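Local coordinates for protein HpcE (Thermus thermophilus, PDB 1WZO) that probably catalyses an isomerisation of 2-hydroxyhepta-2,4-diene-1,7-dioate and belongs to the fumarylacetoacetate hydrolase family, at residues 1-6 against 156-161; 6-11 against 33-38; 37-42 against 76-81; 83-88 against 149-154. One frame throughout, in Å; residues are numbered along the deposited sequence. Where two conformers were deposited one is given.

The chain starts at strand 2-8, whose first half pairs with strand 152-159 in interaction 1; this contact closes the longest loop, and the other three are nested inside it. Strand 2-8 then turns back at its far end, and the chain returns as strand 36-37 to close interaction 2, which shares Phe6 with interaction 1. Trp37 and Leu38, shared by interactions 2 and 3, lead into the loop that packs on residues 76-81. Interaction 4 follows in series, tying strand 85-87 to the loop leading into strand 152-159 and its first residues. Interactions 3 and 4 also touch, because strand 78-79 runs beside strand 152-159. Together they tie the N-terminal strands to strand 152-159, and that strand's approach to strand 85-87.

Interaction 1 of 4, residues 1-6 against 156-161; sequences MKLARF and PFLVVE
An antiparallel beta ladder joins the N-terminal strand 2-8 to strand 152-159, with Leu3 and Leu158 as its hydrogen-bonded pair and Lys2 and Val159 as a non-hydrogen-bonded pair. Leu3 N donates to Leu158 O at 3.1 Å, and Leu158 N answers to Leu3 O at 2.9 Å. Met1 carries the pattern further: its terminal N meets Val160 O at 2.8 Å, while Val160 N donates to Met1 O. The same terminal N donates to a water that holds Glu161 OE1 weakly.

Leu3 and Leu158 share one face of the ladder, their CB atoms 4.0 Å apart. With CG set between the backbone N and the carbonyl carbon (chi1 59°), Met1 lies alongside Val160, its CG 3.6 Å from Val160 CG2. On the face of Lys2 and Val159, Lys2 CB makes a CH-pi contact 4.3 Å from the centroid of the Phe157 ring, and Lys2 CD lies above the rim of the same face. Lysine suits this place because its methylene stem covers an aromatic ring while NZ continues to a salt bridge with Glu162. Pro156 CG covers the opposite face, also near the rim. Leu3 O lies in the ring plane at the edge, where the small Ala4 also fits, its CB 3.9 Å from Phe157 CD2. Past this edge, a water accepts a hydrogen bond from Arg5 N at 2.8 Å and can donate to Pro156 O.

Interaction 2 of 4, residues 6-11 against 33-38; sequences FLAKGR and EDVTWL
Phe6, Leu7 and Val35 bury the most surface here, and the valine serves both neighbours of Leu7. Its CG1 lies 3.7 Å from Phe6 CD1, approaching the ring obliquely, and 3.9 Å from Ala8 CB. In Phe6, chi1 58° sets CG between the backbone N and the carbonyl carbon, and from there the ring's CD1 meets Val35. Valine suits this place because its two methyls spread over the phenylalanine, CG1 reaching on to Ala8 and CG2 lying against Phe6 CB. The rings of His13 and His30 meet the same phenylalanine.

Leu7 is held by its backbone: Leu7 N donates to Thr36 O at 2.8 Å, and Thr36 N to Leu7 O at 2.9 Å. The pair is the hydrogen-bonded rung of a short antiparallel ladder between strands 2-8 and 36-37. Just beyond it, strand 2-8 folds into strand 11-18 as a beta hairpin through a type I' turn, Ala8 to Arg11, in which Gly10 takes a positive phi easily.

Leu38 closes the other end, with CD1 4.0 Å from Leu7 N and 4.3 Å from Leu7 CB. An alanine here would probably open a gap beside Leu7 and the carbonyl carbon of Phe6, where CD1 now packs. Across the subunit boundary, Leu7 packs on Leu7 of the second subunit.

Interaction 3 of 4, residues 37-42 against 76-81; sequences WLLPFT and TSLLPH
His81 and Trp37 form a T-shaped (edge-to-face) pair. The CB of His81 packs on Pro156 CB at 3.6 Å. From there CG is anti to the backbone N (chi1 173°). CD2 stands over the five-membered ring of the indole, 3.8 Å from Trp37 CD2 and nearly as close to its other four atoms. The two planes meet at 81°, so a C-H edge faces the electron-rich indole, a partner that tryptophan provides well. Across CG from CD2, ND1 is hydrogen-bonded to Glu239 N; farther out, NE2 is bonded to a glycerol, probably from the crystallisation liquor.

Beside this pair, Pro80 lays its CB 3.6 Å from Trp37 O, a rigid ring packed against an extended backbone. Leu39 then forks: CD1 touches Leu78 CB at 3.9 Å, and CD2 packs on Leu79 O. Two waters bridge the backbones, one donating to both Trp37 O and His81 O, the other accepting from His81 N and donating to Leu38 O. The loop that follows strand 36-37 is laid along residues 78-81 by apolar packing and water bridges, while the contacts on CD2 and ND1 would fix the imidazole's rotation and present NE2 to what may be a pocket.

Interaction 4 of 4, residues 83-88 against 149-154; sequences GVVLYP and DTFLPL
With chi1 at 77°, Thr150 sets OG1 between its own backbone N and carbonyl carbon, where OG1 accepts from Leu86 N at 3.0 Å in an almost straight bond, 177° at the hydrogen. Phe151 has an unusual chi1, -94°, and from the CG so placed its ring reaches Leu86 O and Pro88. Threonine suits its place twice over, since its CG2 packs on Leu86 CD1 at 4.0 Å and near Val84 O.

Within this chain, strand 85-87 lies at the border of a five-stranded mixed sheet. Val85 and Tyr87 bond through their backbones to strand 237-244, whereas Leu86 between them turns its N-H to the hydroxyl of Thr150, in the loop just before strand 152-159. An alanine in place of Thr150 would probably leave the N-H of Leu86 without this acceptor and open a gap beside Leu86 CD1.

Phe151 CE2 comes within 3.4 Å of Leu86 O, which lies at the ring edge. Phe151 CZ and Pro88 CG meet tip to tip at 3.7 Å. Val85 CG2 rests 3.8 Å from Pro153 CG.

Interaction 1 of 4, residues 1-6 against 156-161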
loop_
_atom_site.group_PDB
_atom_site.type_symbol
_atom_site.label_atom_id
_atom_site.label_comp_id
_atom_site.label_asym_id
_atom_site.label_seq_id
_atom_site.Cartn_x
_atom_site.Cartn_y
_atom_site.Cartn_z
ATOM N N MET B 1 -16.743 -16.980 10.581
ATOM C CA MET B 1 -16.189 -16.185 11.707
ATOM C C MET B 1 -16.304 -14.683 11.443
ATOM O O MET B 1 -16.335 -14.243 10.291
ATOM C CB MET B 1 -14.725 -16.568 11.942
ATOM C CG MET B 1 -13.818 -16.346 10.751
ATOM S SD MET B 1 -12.204 -17.138 10.970
ATOM C CE MET B 1 -11.586 -16.253 12.360
ATOM N N LYS B 2 -16.387 -13.911 12.522
ATOM C CA LYS B 2 -16.494 -12.459 12.437
ATOM C C LYS B 2 -15.122 -11.839 12.646
ATOM O O LYS B 2 -14.637 -11.732 13.776
ATOM C CB LYS B 2 -17.474 -11.938 13.493
ATOM C CG LYS B 2 -18.926 -12.345 13.253
ATOM C CD LYS B 2 -19.827 -11.873 14.381
ATOM C CE LYS B 2 -21.288 -12.210 14.115
ATOM N NZ LYS B 2 -21.502 -13.674 13.942
ATOM N N LEU B 3 -14.487 -11.454 11.547
ATOM C CA LEU B 3 -13.169 -10.844 11.602
ATOM C C LEU B 3 -13.301 -9.377 11.995
ATOM O O LEU B 3 -14.265 -8.705 11.619
ATOM C CB LEU B 3 -12.475 -10.979 10.242
ATOM C CG LEU B 3 -12.410 -12.418 9.715
ATOM C CD1 LEU B 3 -11.648 -12.465 8.402
ATOM C CD2 LEU B 3 -11.742 -13.306 10.753
ATOM N N ALA B 4 -12.332 -8.885 12.761
ATOM C CA ALA B 4 -12.347 -7.499 13.211
ATOM C C ALA B 4 -10.933 -6.964 13.372
ATOM O O ALA B 4 -9.977 -7.733 13.500
ATOM C CB ALA B 4 -13.092 -7.394 14.532
ATOM N N ARG B 5 -10.807 -5.641 13.340
ATOM C CA ARG B 5 -9.521 -4.981 13.521
ATOM C C ARG B 5 -9.721 -3.943 14.613
ATOM O O ARG B 5 -10.744 -3.261 14.652
ATOM C CB ARG B 5 -9.057 -4.312 12.221
ATOM C CG ARG B 5 -8.624 -5.311 11.161
ATOM C CD ARG B 5 -8.226 -4.645 9.845
ATOM N NE ARG B 5 -7.057 -3.771 9.946
ATOM C CZ ARG B 5 -7.106 -2.440 9.995
ATOM N NH1 ARG B 5 -8.269 -1.806 9.960
ATOM N NH2 ARG B 5 -5.983 -1.735 10.048
ATOM N N PHE B 6 -8.757 -3.841 15.517
ATOM C CA PHE B 6 -8.874 -2.882 16.603
ATOM C C PHE B 6 -7.513 -2.388 17.059
ATOM O O PHE B 6 -6.490 -3.017 16.797
ATOM C CB PHE B 6 -9.641 -3.508 17.774
ATOM C CG PHE B 6 -9.012 -4.765 18.311
ATOM C CD1 PHE B 6 -8.104 -4.712 19.366
ATOM C CD2 PHE B 6 -9.321 -6.005 17.752
ATOM C CE1 PHE B 6 -7.512 -5.879 19.861
ATOM C CE2 PHE B 6 -8.735 -7.177 18.237
ATOM C CZ PHE B 6 -7.828 -7.113 19.294
ATOM N N PRO B 156 -19.247 -3.649 12.143
ATOM C CA PRO B 156 -17.891 -3.717 12.696
ATOM C C PRO B 156 -17.092 -4.943 12.267
ATOM O O PRO B 156 -15.887 -5.017 12.507
ATOM C CB PRO B 156 -18.136 -3.684 14.207
ATOM C CG PRO B 156 -19.454 -4.388 14.346
ATOM C CD PRO B 156 -20.258 -3.804 13.208
ATOM N N PHE B 157 -17.751 -5.892 11.610
ATOM C CA PHE B 157 -17.069 -7.120 11.215
ATOM C C PHE B 157 -17.061 -7.464 9.736
ATOM O O PHE B 157 -17.890 -6.995 8.958
ATOM C CB PHE B 157 -17.691 -8.326 11.931
ATOM C CG PHE B 157 -17.941 -8.113 13.392
ATOM C CD1 PHE B 157 -19.239 -7.985 13.871
ATOM C CD2 PHE B 157 -16.883 -8.051 14.288
ATOM C CE1 PHE B 157 -19.482 -7.801 15.230
ATOM C CE2 PHE B 157 -17.118 -7.865 15.647
ATOM C CZ PHE B 157 -18.419 -7.741 16.117
ATOM N N LEU B 158 -16.096 -8.299 9.372
ATOM C CA LEU B 158 -15.998 -8.836 8.027
ATOM C C LEU B 158 -16.448 -10.266 8.310
ATOM O O LEU B 158 -15.654 -11.103 8.749
ATOM C CB LEU B 158 -14.557 -8.834 7.515
ATOM C CG LEU B 158 -14.362 -9.633 6.219
ATOM C CD1 LEU B 158 -15.366 -9.186 5.168
ATOM C CD2 LEU B 158 -12.927 -9.449 5.713
ATOM N N VAL B 159 -17.735 -10.519 8.100
ATOM C CA VAL B 159 -18.320 -11.827 8.357
ATOM C C VAL B 159 -18.109 -12.787 7.193
ATOM O O VAL B 159 -18.695 -12.627 6.119
ATOM C CB VAL B 159 -19.823 -11.688 8.653
ATOM C CG1 VAL B 159 -20.402 -13.031 9.100
ATOM C CG2 VAL B 159 -20.029 -10.625 9.726
ATOM N N VAL B 160 -17.268 -13.790 7.427
ATOM C CA VAL B 160 -16.944 -14.784 6.418
ATOM C C VAL B 160 -17.451 -16.186 6.769
ATOM O O VAL B 160 -17.433 -16.598 7.931
ATOM C CB VAL B 160 -15.419 -14.856 6.199
ATOM C CG1 VAL B 160 -14.893 -13.496 5.756
ATOM C CG2 VAL B 160 -14.728 -15.277 7.487
ATOM N N GLU B 161 -17.912 -16.904 5.749
ATOM C CA GLU B 161 -18.401 -18.270 5.914
ATOM C C GLU B 161 -19.563 -18.407 6.889
ATOM O O GLU B 161 -19.673 -19.423 7.570
ATOM C CB GLU B 161 -17.261 -19.176 6.387
ATOM C CG GLU B 161 -15.948 -18.991 5.649
ATOM C CD GLU B 161 -14.842 -19.875 6.205
ATOM O OE1 GLU B 161 -14.616 -19.854 7.439
ATOM O OE2 GLU B 161 -14.196 -20.588 5.408
HETATM O O HOH W 1 -16.696 -19.906 10.058
HETATM O O HOH W 2 -13.141 -4.202 12.926
#

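Interaction 2 of 4, residues 6-11 against 33-38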
loop_
_atom_site.group_PDB
_atom_site.type_symbol
_atom_site.label_atom_id
_atom_site.label_comp_id
_atom_site.label_asym_id
_atom_site.label_seq_id
_atom_site.Cartn_x
_atom_site.Cartn_y
_atom_site.Cartn_z
ATOM N N PHE B 6 -8.757 -3.841 15.517
ATOM C CA PHE B 6 -8.874 -2.882 16.603
ATOM C C PHE B 6 -7.513 -2.388 17.059
ATOM O O PHE B 6 -6.490 -3.017 16.797
ATOM C CB PHE B 6 -9.641 -3.508 17.774
ATOM C CG PHE B 6 -9.012 -4.765 18.311
ATOM C CD1 PHE B 6 -8.104 -4.712 19.366
ATOM C CD2 PHE B 6 -9.321 -6.005 17.752
ATOM C CE1 PHE B 6 -7.512 -5.879 19.861
ATOM C CE2 PHE B 6 -8.735 -7.177 18.237
ATOM C CZ PHE B 6 -7.828 -7.113 19.294
ATOM N N LEU B 7 -7.510 -1.243 17.732
ATOM C CA LEU B 7 -6.279 -0.643 18.216
ATOM C C LEU B 7 -6.240 -0.759 19.739
ATOM O O LEU B 7 -7.211 -0.434 20.420
ATOM C CB LEU B 7 -6.231 0.827 17.782
ATOM C CG LEU B 7 -4.943 1.632 17.960
ATOM C CD1 LEU B 7 -3.795 0.979 17.207
ATOM C CD2 LEU B 7 -5.180 3.047 17.445
ATOM N N ALA B 8 -5.119 -1.235 20.267
ATOM C CA ALA B 8 -4.969 -1.391 21.708
ATOM C C ALA B 8 -3.509 -1.221 22.116
ATOM O O ALA B 8 -2.617 -1.884 21.575
ATOM C CB ALA B 8 -5.480 -2.760 22.143
ATOM N N LYS B 9 -3.275 -0.313 23.058
ATOM C CA LYS B 9 -1.930 -0.046 23.564
ATOM C C LYS B 9 -0.903 0.229 22.476
ATOM O O LYS B 9 0.247 -0.212 22.564
ATOM C CB LYS B 9 -1.467 -1.213 24.434
ATOM C CG LYS B 9 -2.327 -1.406 25.675
ATOM C CD LYS B 9 -1.849 -2.584 26.507
ATOM C CE LYS B 9 -2.740 -2.788 27.723
ATOM N NZ LYS B 9 -2.282 -3.950 28.533
ATOM N N GLY B 10 -1.324 0.961 21.447
ATOM C CA GLY B 10 -0.426 1.304 20.361
ATOM C C GLY B 10 -0.296 0.267 19.261
ATOM O O GLY B 10 0.387 0.507 18.264
ATOM N N ARG B 11 -0.953 -0.878 19.421
ATOM C CA ARG B 11 -0.859 -1.934 18.417
ATOM C C ARG B 11 -2.147 -2.166 17.638
ATOM O O ARG B 11 -3.237 -2.182 18.208
ATOM C CB ARG B 11 -0.450 -3.263 19.067
ATOM C CG ARG B 11 0.788 -3.203 19.955
ATOM C CD ARG B 11 1.232 -4.605 20.347
ATOM N NE ARG B 11 1.729 -5.344 19.192
ATOM C CZ ARG B 11 1.917 -6.659 19.162
ATOM N NH1 ARG B 11 1.645 -7.398 20.229
ATOM N NH2 ARG B 11 2.378 -7.232 18.062
ATOM N N GLU B 33 -14.740 -2.526 25.171
ATOM C CA GLU B 33 -14.664 -1.257 25.886
ATOM C C GLU B 33 -13.233 -0.787 26.134
ATOM O O GLU B 33 -13.000 0.393 26.408
ATOM C CB GLU B 33 -15.386 -1.385 27.229
ATOM C CG GLU B 33 -14.698 -2.345 28.196
ATOM C CD GLU B 33 -15.545 -2.673 29.412
ATOM O OE1 GLU B 33 -15.964 -1.733 30.125
ATOM O OE2 GLU B 33 -15.785 -3.875 29.654
ATOM N N ASP B 34 -12.274 -1.705 26.047
ATOM C CA ASP B 34 -10.878 -1.356 26.283
ATOM C C ASP B 34 -10.091 -1.094 25.003
ATOM O O ASP B 34 -8.916 -0.733 25.059
ATOM C CB ASP B 34 -10.174 -2.463 27.074
ATOM C CG ASP B 34 -10.833 -2.738 28.412
ATOM O OD1 ASP B 34 -11.276 -1.770 29.068
ATOM O OD2 ASP B 34 -10.894 -3.923 28.811
ATOM N N VAL B 35 -10.733 -1.268 23.853
ATOM C CA VAL B 35 -10.049 -1.062 22.584
ATOM C C VAL B 35 -10.734 -0.038 21.686
ATOM O O VAL B 35 -11.856 0.389 21.945
ATOM C CB VAL B 35 -9.936 -2.392 21.798
ATOM C CG1 VAL B 35 -9.276 -3.454 22.665
ATOM C CG2 VAL B 35 -11.311 -2.856 21.356
ATOM N N THR B 36 -10.041 0.356 20.626
ATOM C CA THR B 36 -10.602 1.300 19.671
ATOM C C THR B 36 -10.887 0.524 18.393
ATOM O O THR B 36 -9.972 -0.009 17.772
ATOM C CB THR B 36 -9.621 2.439 19.366
ATOM O OG1 THR B 36 -9.330 3.146 20.578
ATOM C CG2 THR B 36 -10.225 3.403 18.356
ATOM N N TRP B 37 -12.158 0.447 18.016
ATOM C CA TRP B 37 -12.543 -0.273 16.806
ATOM C C TRP B 37 -12.018 0.421 15.562
ATOM O O TRP B 37 -11.944 1.649 15.505
ATOM C CB TRP B 37 -14.065 -0.376 16.686
ATOM C CG TRP B 37 -14.715 -1.236 17.716
ATOM C CD1 TRP B 37 -15.127 -0.862 18.969
ATOM C CD2 TRP B 37 -15.049 -2.623 17.581
ATOM N NE1 TRP B 37 -15.701 -1.932 19.616
ATOM C CE2 TRP B 37 -15.665 -3.025 18.789
ATOM C CE3 TRP B 37 -14.890 -3.565 16.555
ATOM C CZ2 TRP B 37 -16.121 -4.332 18.999
ATOM C CZ3 TRP B 37 -15.346 -4.866 16.766
ATOM C CH2 TRP B 37 -15.954 -5.235 17.979
ATOM N N LEU B 38 -11.651 -0.380 14.570
ATOM C CA LEU B 38 -11.159 0.132 13.299
ATOM C C LEU B 38 -12.004 -0.541 12.227
ATOM O O LEU B 38 -12.902 -1.325 12.541
ATOM C CB LEU B 38 -9.690 -0.251 13.099
ATOM C CG LEU B 38 -8.680 0.204 14.157
ATOM C CD1 LEU B 38 -7.316 -0.390 13.844
ATOM C CD2 LEU B 38 -8.602 1.725 14.181
#

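Interaction 3 of 4, residues 37-42 against 76-81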
loop_
_atom_site.group_PDB
_atom_site.type_symbol
_atom_site.label_atom_id
_atom_site.label_comp_id
_atom_site.label_asym_id
_atom_site.label_seq_id
_atom_site.Cartn_x
_atom_site.Cartn_y
_atom_site.Cartn_z
ATOM N N TRP B 37 -12.158 0.447 18.016
ATOM C CA TRP B 37 -12.543 -0.273 16.806
ATOM C C TRP B 37 -12.018 0.421 15.562
ATOM O O TRP B 37 -11.944 1.649 15.505
ATOM C CB TRP B 37 -14.065 -0.376 16.686
ATOM C CG TRP B 37 -14.715 -1.236 17.716
ATOM C CD1 TRP B 37 -15.127 -0.862 18.969
ATOM C CD2 TRP B 37 -15.049 -2.623 17.581
ATOM N NE1 TRP B 37 -15.701 -1.932 19.616
ATOM C CE2 TRP B 37 -15.665 -3.025 18.789
ATOM C CE3 TRP B 37 -14.890 -3.565 16.555
ATOM C CZ2 TRP B 37 -16.121 -4.332 18.999
ATOM C CZ3 TRP B 37 -15.346 -4.866 16.766
ATOM C CH2 TRP B 37 -15.954 -5.235 17.979
ATOM N N LEU B 38 -11.651 -0.380 14.570
ATOM C CA LEU B 38 -11.159 0.132 13.299
ATOM C C LEU B 38 -12.004 -0.541 12.227
ATOM O O LEU B 38 -12.902 -1.325 12.541
ATOM C CB LEU B 38 -9.690 -0.251 13.099
ATOM C CG LEU B 38 -8.680 0.204 14.157
ATOM C CD1 LEU B 38 -7.316 -0.390 13.844
ATOM C CD2 LEU B 38 -8.602 1.725 14.181
ATOM N N LEU B 39 -11.731 -0.229 10.964
ATOM C CA LEU B 39 -12.447 -0.869 9.873
ATOM C C LEU B 39 -11.986 -2.331 9.901
ATOM O O LEU B 39 -10.816 -2.613 10.167
ATOM C CB LEU B 39 -12.071 -0.221 8.535
ATOM C CG LEU B 39 -12.463 1.247 8.355
ATOM C CD1 LEU B 39 -11.831 1.797 7.072
ATOM C CD2 LEU B 39 -13.980 1.366 8.298
ATOM N N PRO B 40 -12.899 -3.279 9.643
ATOM C CA PRO B 40 -12.531 -4.700 9.655
ATOM C C PRO B 40 -11.509 -5.103 8.593
ATOM O O PRO B 40 -10.924 -6.178 8.666
ATOM C CB PRO B 40 -13.878 -5.410 9.487
ATOM C CG PRO B 40 -14.715 -4.405 8.757
ATOM C CD PRO B 40 -14.350 -3.116 9.450
ATOM N N PHE B 41 -11.297 -4.234 7.613
ATOM C CA PHE B 41 -10.335 -4.485 6.546
ATOM C C PHE B 41 -10.142 -3.164 5.815
ATOM O O PHE B 41 -10.833 -2.186 6.104
ATOM C CB PHE B 41 -10.863 -5.573 5.589
ATOM C CG PHE B 41 -12.117 -5.183 4.849
ATOM C CD1 PHE B 41 -12.044 -4.566 3.602
ATOM C CD2 PHE B 41 -13.370 -5.390 5.420
ATOM C CE1 PHE B 41 -13.205 -4.158 2.935
ATOM C CE2 PHE B 41 -14.536 -4.983 4.760
ATOM C CZ PHE B 41 -14.450 -4.366 3.517
ATOM N N THR B 42 -9.189 -3.115 4.893
ATOM C CA THR B 42 -8.954 -1.890 4.142
ATOM C C THR B 42 -9.621 -2.028 2.778
ATOM O O THR B 42 -9.153 -2.769 1.914
ATOM C CB THR B 42 -7.445 -1.622 3.966
ATOM O OG1 THR B 42 -6.842 -1.494 5.257
ATOM C CG2 THR B 42 -7.214 -0.329 3.188
ATOM N N THR B 76 -12.307 8.105 1.751
ATOM C CA THR B 76 -12.286 9.111 2.808
ATOM C C THR B 76 -13.630 9.243 3.536
ATOM O O THR B 76 -13.722 9.926 4.553
ATOM C CB THR B 76 -11.838 10.506 2.278
ATOM O OG1 THR B 76 -12.398 10.732 0.982
ATOM C CG2 THR B 76 -10.309 10.585 2.193
ATOM N N SER B 77 -14.676 8.602 3.016
ATOM C CA SER B 77 -15.966 8.633 3.699
ATOM C C SER B 77 -15.988 7.526 4.761
ATOM O O SER B 77 -16.780 7.570 5.698
ATOM C CB SER B 77 -17.137 8.412 2.723
ATOM O OG SER B 77 -17.021 7.195 2.012
ATOM N N LEU B 78 -15.111 6.536 4.614
ATOM C CA LEU B 78 -15.073 5.412 5.554
ATOM C C LEU B 78 -14.901 5.809 7.015
ATOM O O LEU B 78 -14.086 6.672 7.361
ATOM C CB LEU B 78 -13.975 4.422 5.153
ATOM C CG LEU B 78 -14.247 3.620 3.875
ATOM C CD1 LEU B 78 -12.947 3.008 3.363
ATOM C CD2 LEU B 78 -15.289 2.533 4.158
ATOM N N LEU B 79 -15.683 5.160 7.874
ATOM C CA LEU B 79 -15.646 5.424 9.301
ATOM C C LEU B 79 -15.868 4.112 10.047
ATOM O O LEU B 79 -16.729 3.323 9.674
ATOM C CB LEU B 79 -16.749 6.417 9.673
ATOM C CG LEU B 79 -16.749 6.936 11.114
ATOM C CD1 LEU B 79 -15.589 7.916 11.320
ATOM C CD2 LEU B 79 -18.089 7.630 11.398
ATOM N N PRO B 80 -15.099 3.867 11.115
ATOM C CA PRO B 80 -15.278 2.620 11.858
ATOM C C PRO B 80 -16.441 2.654 12.840
ATOM O O PRO B 80 -16.993 3.716 13.150
ATOM C CB PRO B 80 -13.948 2.466 12.582
ATOM C CG PRO B 80 -13.639 3.887 12.943
ATOM C CD PRO B 80 -13.955 4.630 11.648
ATOM N N HIS B 81 -16.796 1.470 13.321
ATOM C CA HIS B 81 -17.841 1.299 14.316
ATOM C C HIS B 81 -17.432 2.205 15.478
ATOM O O HIS B 81 -16.256 2.249 15.844
ATOM C CB HIS B 81 -17.863 -0.176 14.745
ATOM C CG HIS B 81 -18.777 -0.478 15.893
ATOM N ND1 HIS B 81 -20.109 -0.123 15.904
ATOM C CD2 HIS B 81 -18.557 -1.148 17.051
ATOM C CE1 HIS B 81 -20.670 -0.560 17.018
ATOM N NE2 HIS B 81 -19.750 -1.186 17.732
HETATM O O HOH W 3 -13.808 3.553 16.616
HETATM O O HOH W 4 -15.855 -0.763 11.889
#

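Interaction 4 of 4, residues 83-88 against 149-154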
loop_
_atom_site.group_PDB
_atom_site.type_symbol
_atom_site.label_atom_id
_atom_site.label_comp_id
_atom_site.label_asym_id
_atom_site.label_seq_id
_atom_site.Cartn_x
_atom_site.Cartn_y
_atom_site.Cartn_z
ATOM N N GLY B 83 -17.159 5.337 15.471
ATOM C CA GLY B 83 -16.617 6.602 14.997
ATOM C C GLY B 83 -17.708 7.660 14.940
ATOM O O GLY B 83 -18.893 7.329 14.868
ATOM N N VAL B 84 -17.320 8.933 14.960
ATOM C CA VAL B 84 -18.282 10.033 14.933
ATOM C C VAL B 84 -18.576 10.572 13.533
ATOM O O VAL B 84 -17.664 10.989 12.807
ATOM C CB VAL B 84 -17.791 11.212 15.816
ATOM C CG1 VAL B 84 -18.770 12.375 15.730
ATOM C CG2 VAL B 84 -17.632 10.757 17.261
ATOM N N VAL B 85 -19.849 10.561 13.154
ATOM C CA VAL B 85 -20.258 11.082 11.854
ATOM C C VAL B 85 -20.406 12.591 11.983
ATOM O O VAL B 85 -21.013 13.083 12.940
ATOM C CB VAL B 85 -21.608 10.481 11.403
ATOM C CG1 VAL B 85 -22.136 11.228 10.170
ATOM C CG2 VAL B 85 -21.431 8.999 11.084
ATOM N N LEU B 86 -19.849 13.328 11.028
ATOM C CA LEU B 86 -19.929 14.781 11.057
ATOM C C LEU B 86 -21.112 15.272 10.235
ATOM O O LEU B 86 -21.233 14.976 9.042
ATOM C CB LEU B 86 -18.619 15.389 10.533
ATOM C CG LEU B 86 -17.381 14.972 11.334
ATOM C CD1 LEU B 86 -16.124 15.458 10.643
ATOM C CD2 LEU B 86 -17.469 15.530 12.742
ATOM N N TYR B 87 -21.991 16.025 10.887
ATOM C CA TYR B 87 -23.177 16.569 10.237
ATOM C C TYR B 87 -22.801 17.852 9.485
ATOM O O TYR B 87 -22.223 18.766 10.062
ATOM C CB TYR B 87 -24.243 16.847 11.303
ATOM C CG TYR B 87 -25.607 17.218 10.764
ATOM C CD1 TYR B 87 -25.869 18.506 10.299
ATOM C CD2 TYR B 87 -26.641 16.283 10.739
ATOM C CE1 TYR B 87 -27.133 18.856 9.827
ATOM C CE2 TYR B 87 -27.910 16.620 10.270
ATOM C CZ TYR B 87 -28.147 17.910 9.817
ATOM O OH TYR B 87 -29.403 18.258 9.374
ATOM N N PRO B 88 -23.120 17.929 8.181
ATOM C CA PRO B 88 -22.798 19.115 7.377
ATOM C C PRO B 88 -23.425 20.381 7.939
ATOM O O PRO B 88 -24.641 20.449 8.123
ATOM C CB PRO B 88 -23.360 18.766 6.002
ATOM C CG PRO B 88 -23.255 17.273 5.963
ATOM C CD PRO B 88 -23.741 16.892 7.342
ATOM N N ASP B 149 -16.579 13.359 4.014
ATOM C CA ASP B 149 -15.804 12.673 5.047
ATOM C C ASP B 149 -16.756 12.141 6.137
ATOM O O ASP B 149 -17.681 12.839 6.568
ATOM C CB ASP B 149 -14.790 13.623 5.692
ATOM C CG ASP B 149 -13.622 13.977 4.766
ATOM O OD1 ASP B 149 -13.487 13.375 3.679
ATOM O OD2 ASP B 149 -12.825 14.863 5.149
ATOM N N THR B 150 -16.512 10.903 6.555
ATOM C CA THR B 150 -17.280 10.188 7.584
ATOM C C THR B 150 -18.666 9.711 7.169
ATOM O O THR B 150 -19.399 9.178 8.004
ATOM C CB THR B 150 -17.474 11.002 8.903
ATOM O OG1 THR B 150 -18.495 11.995 8.725
ATOM C CG2 THR B 150 -16.167 11.649 9.343
ATOM N N PHE B 151 -19.029 9.876 5.900
ATOM C CA PHE B 151 -20.353 9.448 5.469
ATOM C C PHE B 151 -20.508 7.970 5.122
ATOM O O PHE B 151 -21.497 7.580 4.499
ATOM C CB PHE B 151 -20.861 10.313 4.307
ATOM C CG PHE B 151 -21.721 11.473 4.750
ATOM C CD1 PHE B 151 -22.758 11.935 3.945
ATOM C CD2 PHE B 151 -21.511 12.080 5.989
ATOM C CE1 PHE B 151 -23.586 12.987 4.367
ATOM C CE2 PHE B 151 -22.327 13.131 6.423
ATOM C CZ PHE B 151 -23.368 13.584 5.610
ATOM N N LEU B 152 -19.541 7.147 5.515
ATOM C CA LEU B 152 -19.669 5.716 5.265
ATOM C C LEU B 152 -19.215 4.830 6.417
ATOM O O LEU B 152 -18.168 4.183 6.351
ATOM C CB LEU B 152 -18.951 5.283 3.975
ATOM C CG LEU B 152 -19.194 3.805 3.610
ATOM C CD1 LEU B 152 -20.701 3.528 3.572
ATOM C CD2 LEU B 152 -18.560 3.471 2.244
ATOM N N PRO B 153 -19.973 4.835 7.522
ATOM C CA PRO B 153 -19.569 3.966 8.631
ATOM C C PRO B 153 -19.566 2.558 8.026
ATOM O O PRO B 153 -20.398 2.254 7.172
ATOM C CB PRO B 153 -20.695 4.166 9.640
ATOM C CG PRO B 153 -21.014 5.639 9.467
ATOM C CD PRO B 153 -20.984 5.819 7.954
ATOM N N LEU B 154 -18.632 1.711 8.436
ATOM C CA LEU B 154 -18.565 0.368 7.874
ATOM C C LEU B 154 -18.045 -0.622 8.903
ATOM O O LEU B 154 -16.995 -0.405 9.509
ATOM C CB LEU B 154 -17.650 0.350 6.639
ATOM C CG LEU B 154 -17.600 -0.940 5.813
ATOM C CD1 LEU B 154 -18.862 -1.041 4.978
ATOM C CD2 LEU B 154 -16.378 -0.947 4.898
#